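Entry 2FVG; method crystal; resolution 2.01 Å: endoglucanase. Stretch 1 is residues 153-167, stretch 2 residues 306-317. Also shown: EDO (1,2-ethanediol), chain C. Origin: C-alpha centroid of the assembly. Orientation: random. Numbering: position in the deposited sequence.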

# COMPACT_ATOMS: atom_id res chain seq x y z
N ASP A 153 -7.12 -14.13 -4.54
CA ASP A 153 -6.18 -14.67 -5.49
C ASP A 153 -5.61 -13.47 -6.23
O ASP A 153 -6.07 -12.35 -6.07
CB ASP A 153 -6.97 -15.59 -6.43
CG ASP A 153 -6.09 -16.54 -7.22
OD1 ASP A 153 -4.83 -16.40 -7.20
OD2 ASP A 153 -6.66 -17.44 -7.86
N TYR A 154 -4.57 -13.68 -7.01
CA TYR A 154 -4.00 -12.63 -7.82
C TYR A 154 -3.94 -13.16 -9.24
O TYR A 154 -3.24 -14.12 -9.51
CB TYR A 154 -2.60 -12.26 -7.33
CG TYR A 154 -1.84 -11.31 -8.24
CD1 TYR A 154 -1.05 -11.80 -9.28
CD2 TYR A 154 -1.90 -9.94 -8.05
CE1 TYR A 154 -0.36 -10.94 -10.11
CE2 TYR A 154 -1.21 -9.07 -8.85
CZ TYR A 154 -0.44 -9.57 -9.89
OH TYR A 154 0.25 -8.70 -10.69
N ILE A 155 -4.67 -12.54 -10.15
CA ILE A 155 -4.65 -12.96 -11.54
C ILE A 155 -4.17 -11.82 -12.42
O ILE A 155 -4.54 -10.68 -12.23
CB ILE A 155 -5.99 -13.56 -12.03
CG1 ILE A 155 -7.15 -12.60 -11.77
CG2 ILE A 155 -6.24 -14.90 -11.34
CD1 ILE A 155 -8.49 -12.97 -12.45
N GLU A 156 -3.35 -12.15 -13.40
CA GLU A 156 -2.74 -11.15 -14.24
C GLU A 156 -2.85 -11.59 -15.69
O GLU A 156 -2.33 -12.65 -16.04
CB GLU A 156 -1.27 -11.14 -13.83
CG GLU A 156 -0.35 -10.08 -14.34
CD GLU A 156 1.08 -10.34 -13.86
OE1 GLU A 156 1.71 -11.30 -14.37
OE2 GLU A 156 1.58 -9.60 -12.96
N LYS A 157 -3.56 -10.83 -16.53
CA LYS A 157 -3.57 -11.16 -17.97
C LYS A 157 -3.84 -9.96 -18.85
O LYS A 157 -4.63 -9.07 -18.51
CB LYS A 157 -4.54 -12.30 -18.31
CG LYS A 157 -4.18 -13.08 -19.61
N ASN A 158 -3.16 -9.94 -19.99
CA ASN A 158 -3.33 -8.88 -20.99
C ASN A 158 -3.17 -7.50 -20.39
O ASN A 158 -3.96 -6.60 -20.63
CB ASN A 158 -4.67 -9.04 -21.72
CG ASN A 158 -4.69 -10.24 -22.64
OD1 ASN A 158 -3.73 -10.48 -23.35
ND2 ASN A 158 -5.78 -10.98 -22.62
N GLY A 159 -2.14 -7.39 -19.55
CA GLY A 159 -1.75 -6.13 -18.96
C GLY A 159 -2.56 -5.64 -17.78
O GLY A 159 -2.33 -4.54 -17.32
N ARG A 160 -3.49 -6.43 -17.28
CA ARG A 160 -4.29 -5.99 -16.14
C ARG A 160 -4.11 -7.04 -15.07
O ARG A 160 -3.96 -8.21 -15.39
CB ARG A 160 -5.77 -5.88 -16.52
CG ARG A 160 -6.08 -4.80 -17.56
CD ARG A 160 -6.18 -3.41 -16.93
NE ARG A 160 -6.05 -2.34 -17.93
CZ ARG A 160 -7.04 -1.69 -18.53
NH1 ARG A 160 -8.32 -1.98 -18.28
NH2 ARG A 160 -6.74 -0.74 -19.42
N ALA A 161 -4.10 -6.61 -13.81
CA ALA A 161 -3.97 -7.53 -12.70
C ALA A 161 -5.08 -7.27 -11.70
O ALA A 161 -5.47 -6.13 -11.49
CB ALA A 161 -2.62 -7.38 -12.05
N VAL A 162 -5.59 -8.33 -11.09
CA VAL A 162 -6.70 -8.24 -10.12
C VAL A 162 -6.25 -8.93 -8.84
O VAL A 162 -5.62 -10.01 -8.88
CB VAL A 162 -7.98 -8.96 -10.64
CG1 VAL A 162 -9.17 -8.77 -9.65
CG2 VAL A 162 -8.35 -8.47 -12.03
N GLY A 163 -6.52 -8.29 -7.71
CA GLY A 163 -6.17 -8.84 -6.41
C GLY A 163 -6.53 -7.84 -5.34
O GLY A 163 -7.09 -6.80 -5.63
N LYS A 164 -6.19 -8.16 -4.10
CA LYS A 164 -6.52 -7.29 -3.00
C LYS A 164 -5.29 -6.50 -2.57
O LYS A 164 -4.16 -6.77 -3.02
CB LYS A 164 -7.04 -8.11 -1.81
CG LYS A 164 -5.95 -8.92 -1.14
CD LYS A 164 -6.41 -9.47 0.15
CE LYS A 164 -5.34 -10.27 0.85
NZ LYS A 164 -4.23 -9.46 1.41
N ALA A 165 -5.55 -5.54 -1.69
CA ALA A 165 -4.55 -4.68 -1.05
C ALA A 165 -3.60 -4.02 -2.03
O ALA A 165 -2.47 -3.71 -1.66
CB ALA A 165 -3.76 -5.47 -0.02
N PHE A 166 -4.03 -3.77 -3.26
CA PHE A 166 -3.14 -3.05 -4.22
C PHE A 166 -2.81 -1.67 -3.62
O PHE A 166 -1.75 -1.08 -3.89
CB PHE A 166 -3.77 -2.94 -5.61
CG PHE A 166 -3.65 -4.21 -6.45
CD1 PHE A 166 -2.64 -5.14 -6.24
CD2 PHE A 166 -4.50 -4.39 -7.55
CE1 PHE A 166 -2.52 -6.27 -7.06
CE2 PHE A 166 -4.38 -5.52 -8.39
CZ PHE A 166 -3.39 -6.45 -8.15
N ASP A 167 -3.74 -1.16 -2.82
CA ASP A 167 -3.53 0.03 -1.99
C ASP A 167 -3.11 -0.49 -0.59
O ASP A 167 -3.97 -0.92 0.19
CB ASP A 167 -4.85 0.80 -1.87
CG ASP A 167 -4.77 1.96 -0.88
OD1 ASP A 167 -3.66 2.46 -0.58
OD2 ASP A 167 -5.85 2.38 -0.42
N TYR A 306 -11.94 -0.49 -8.58
CA TYR A 306 -12.58 -1.63 -7.91
C TYR A 306 -13.32 -2.53 -8.88
O TYR A 306 -13.82 -2.08 -9.91
CB TYR A 306 -13.53 -1.22 -6.76
CG TYR A 306 -12.81 -0.68 -5.52
CD1 TYR A 306 -11.93 -1.49 -4.78
CD2 TYR A 306 -13.03 0.63 -5.07
CE1 TYR A 306 -11.27 -1.00 -3.64
CE2 TYR A 306 -12.38 1.14 -3.93
CZ TYR A 306 -11.50 0.32 -3.22
OH TYR A 306 -10.86 0.83 -2.10
N ILE A 307 -13.33 -3.82 -8.58
CA ILE A 307 -14.12 -4.77 -9.35
C ILE A 307 -15.12 -5.41 -8.38
O ILE A 307 -16.33 -5.18 -8.49
CB ILE A 307 -13.27 -5.74 -10.26
CG1 ILE A 307 -14.17 -6.73 -11.01
CG2 ILE A 307 -12.17 -6.46 -9.47
CD1 ILE A 307 -15.45 -6.11 -11.59
N HIS A 308 -14.65 -6.17 -7.41
CA HIS A 308 -15.57 -6.67 -6.41
C HIS A 308 -14.82 -6.62 -5.09
O HIS A 308 -14.17 -7.58 -4.71
CB HIS A 308 -16.06 -8.09 -6.75
N SER A 309 -14.89 -5.47 -4.41
CA SER A 309 -14.19 -5.25 -3.12
C SER A 309 -14.23 -6.58 -2.34
O SER A 309 -15.31 -7.15 -2.16
CB SER A 309 -14.84 -4.09 -2.34
OG SER A 309 -13.95 -3.53 -1.38
N PRO A 310 -13.07 -7.05 -1.81
CA PRO A 310 -11.71 -6.50 -1.64
C PRO A 310 -10.87 -6.26 -2.89
O PRO A 310 -9.89 -5.53 -2.83
CB PRO A 310 -11.02 -7.58 -0.80
CG PRO A 310 -11.67 -8.86 -1.24
CD PRO A 310 -13.11 -8.49 -1.46
N ASN A 311 -11.24 -6.84 -4.01
CA ASN A 311 -10.42 -6.71 -5.22
C ASN A 311 -10.49 -5.42 -6.01
O ASN A 311 -11.53 -4.76 -6.08
CB ASN A 311 -10.70 -7.88 -6.14
CG ASN A 311 -10.25 -9.17 -5.56
OD1 ASN A 311 -9.26 -9.20 -4.82
ND2 ASN A 311 -10.95 -10.25 -5.86
N SER A 312 -9.36 -5.08 -6.62
CA SER A 312 -9.30 -3.98 -7.55
C SER A 312 -8.38 -4.38 -8.69
O SER A 312 -7.79 -5.46 -8.67
CB SER A 312 -8.87 -2.67 -6.89
OG SER A 312 -7.55 -2.74 -6.46
N ILE A 313 -8.25 -3.50 -9.68
CA ILE A 313 -7.51 -3.77 -10.90
C ILE A 313 -6.46 -2.73 -11.14
O ILE A 313 -6.73 -1.54 -10.98
CB ILE A 313 -8.49 -3.70 -12.11
CG1 ILE A 313 -9.79 -4.48 -11.82
CG2 ILE A 313 -7.84 -4.16 -13.41
CD1 ILE A 313 -10.95 -4.07 -12.70
N ILE A 314 -5.24 -3.15 -11.49
CA ILE A 314 -4.24 -2.18 -11.93
C ILE A 314 -3.81 -2.52 -13.36
O ILE A 314 -3.93 -3.67 -13.79
CB ILE A 314 -3.00 -2.09 -11.01
CG1 ILE A 314 -2.18 -3.37 -11.04
CG2 ILE A 314 -3.40 -1.68 -9.59
CD1 ILE A 314 -0.76 -3.19 -10.54
N ASP A 315 -3.32 -1.53 -14.08
CA ASP A 315 -2.84 -1.71 -15.42
C ASP A 315 -1.34 -1.82 -15.25
O ASP A 315 -0.73 -0.95 -14.62
CB ASP A 315 -3.25 -0.50 -16.28
CG ASP A 315 -2.84 -0.65 -17.72
OD1 ASP A 315 -1.66 -0.40 -18.02
OD2 ASP A 315 -3.70 -0.99 -18.55
N LEU A 316 -0.75 -2.88 -15.79
CA LEU A 316 0.70 -3.09 -15.66
C LEU A 316 1.56 -2.05 -16.40
O LEU A 316 2.71 -1.81 -16.02
CB LEU A 316 1.10 -4.54 -15.98
CG LEU A 316 0.51 -5.59 -15.03
CD1 LEU A 316 0.85 -6.99 -15.50
CD2 LEU A 316 0.98 -5.38 -13.59
N ASN A 317 1.04 -1.44 -17.47
CA ASN A 317 1.80 -0.37 -18.11
C ASN A 317 1.89 0.84 -17.18
O ASN A 317 2.92 1.50 -17.12
CB ASN A 317 1.17 0.05 -19.45
CG ASN A 317 1.33 -1.00 -20.52
OD1 ASN A 317 2.41 -1.58 -20.69
ND2 ASN A 317 0.27 -1.23 -21.28
C1 EDO C . -7.47 -5.15 0.91
O1 EDO C . -8.02 -5.64 2.13
C2 EDO C . -8.62 -4.69 0.02
O2 EDO C . -8.16 -4.56 -1.33
O HOH W 1 -6.86 -4.19 -4.52

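The contact is built on main-chain pairing between two antiparallel strands, 160-163 and 312-315, whose axes approach to 4.7 Å with 154° between their N-to-C directions. Two pairs, Ala161-Ile314 and Gly163-Ser312, have the reciprocal bonds of the narrow antiparallel ring. Ala161 N donates to Ile314 O at 2.9 Å and Ile314 N returns a bond to Ala161 O at 3.0 Å; Gly163 N reaches Ser312 O at 3.2 Å while Ser312 N reaches Gly163 O at 3.0 Å. N-H...O angles of 154° to 166° support all four. The ladder is extended by Leu316 N, which donates to Gly159 O at 2.8 Å and 171°, the straightest bond of the set. Between these rungs, the non-hydrogen-bonded pairs Arg160-Asp315 and Val162-Ile313 have CA-CA distances of 4.6 Å, close enough for CA-H...O contacts such as Ile313 CA to Ala161 O at 3.2 Å.

The charged interaction lies on the non-hydrogen-bonded pair Arg160-Asp315, beside the turn. Arg160 NE donates to Asp315 OD2 at 2.8 Å and 160°, a salt bridge in which the carboxylate oxygen sits at the edge of the guanidinium, near its plane. Arg160 NH2 adds a weak bond to the same OD2 at 3.2 Å and 135°. Asp315 also caps the helix that follows, where OD1 accepts a weak bond from Asn317 N at 2.9 Å, so its two carboxylate oxygens serve different partners.

Apolar packing follows the alternation of the strands. On the face carrying Val162 and Ile313, Val162 CG1 meets Ile307 CG2 at 3.8 Å and Val162 CG2 lies 4.2 Å from Ile313 CG1. On the face carrying Ala161 and Ile314, Ala161 CB is 4.2 Å from Ile314 CG1, and Phe166 CD2 packs at 3.6 Å from Ile314 CG2, with Ile314 CG1 over one face of the ring. Leu316 covers the far end, its CD1 resting 3.5 Å from the aliphatic CG of Glu156. That side chain is held from within its own stretch by Tyr154 OH, which donates to Glu156 OE2 at 2.8 Å.

At the last rung and just beyond it, small molecules link the stretches. One water donates to Gly163 O at 2.8 Å, accepts from Phe166 N at 3.1 Å and lies 2.5 Å from Ser312 OG, a hydrogen bond of undecided direction. The ethanediol, probably from the crystallisation liquor, accepts from Ala165 N through O2 at 2.8 Å; the same O2 donates to Pro310 O at a very short 2.5 Å.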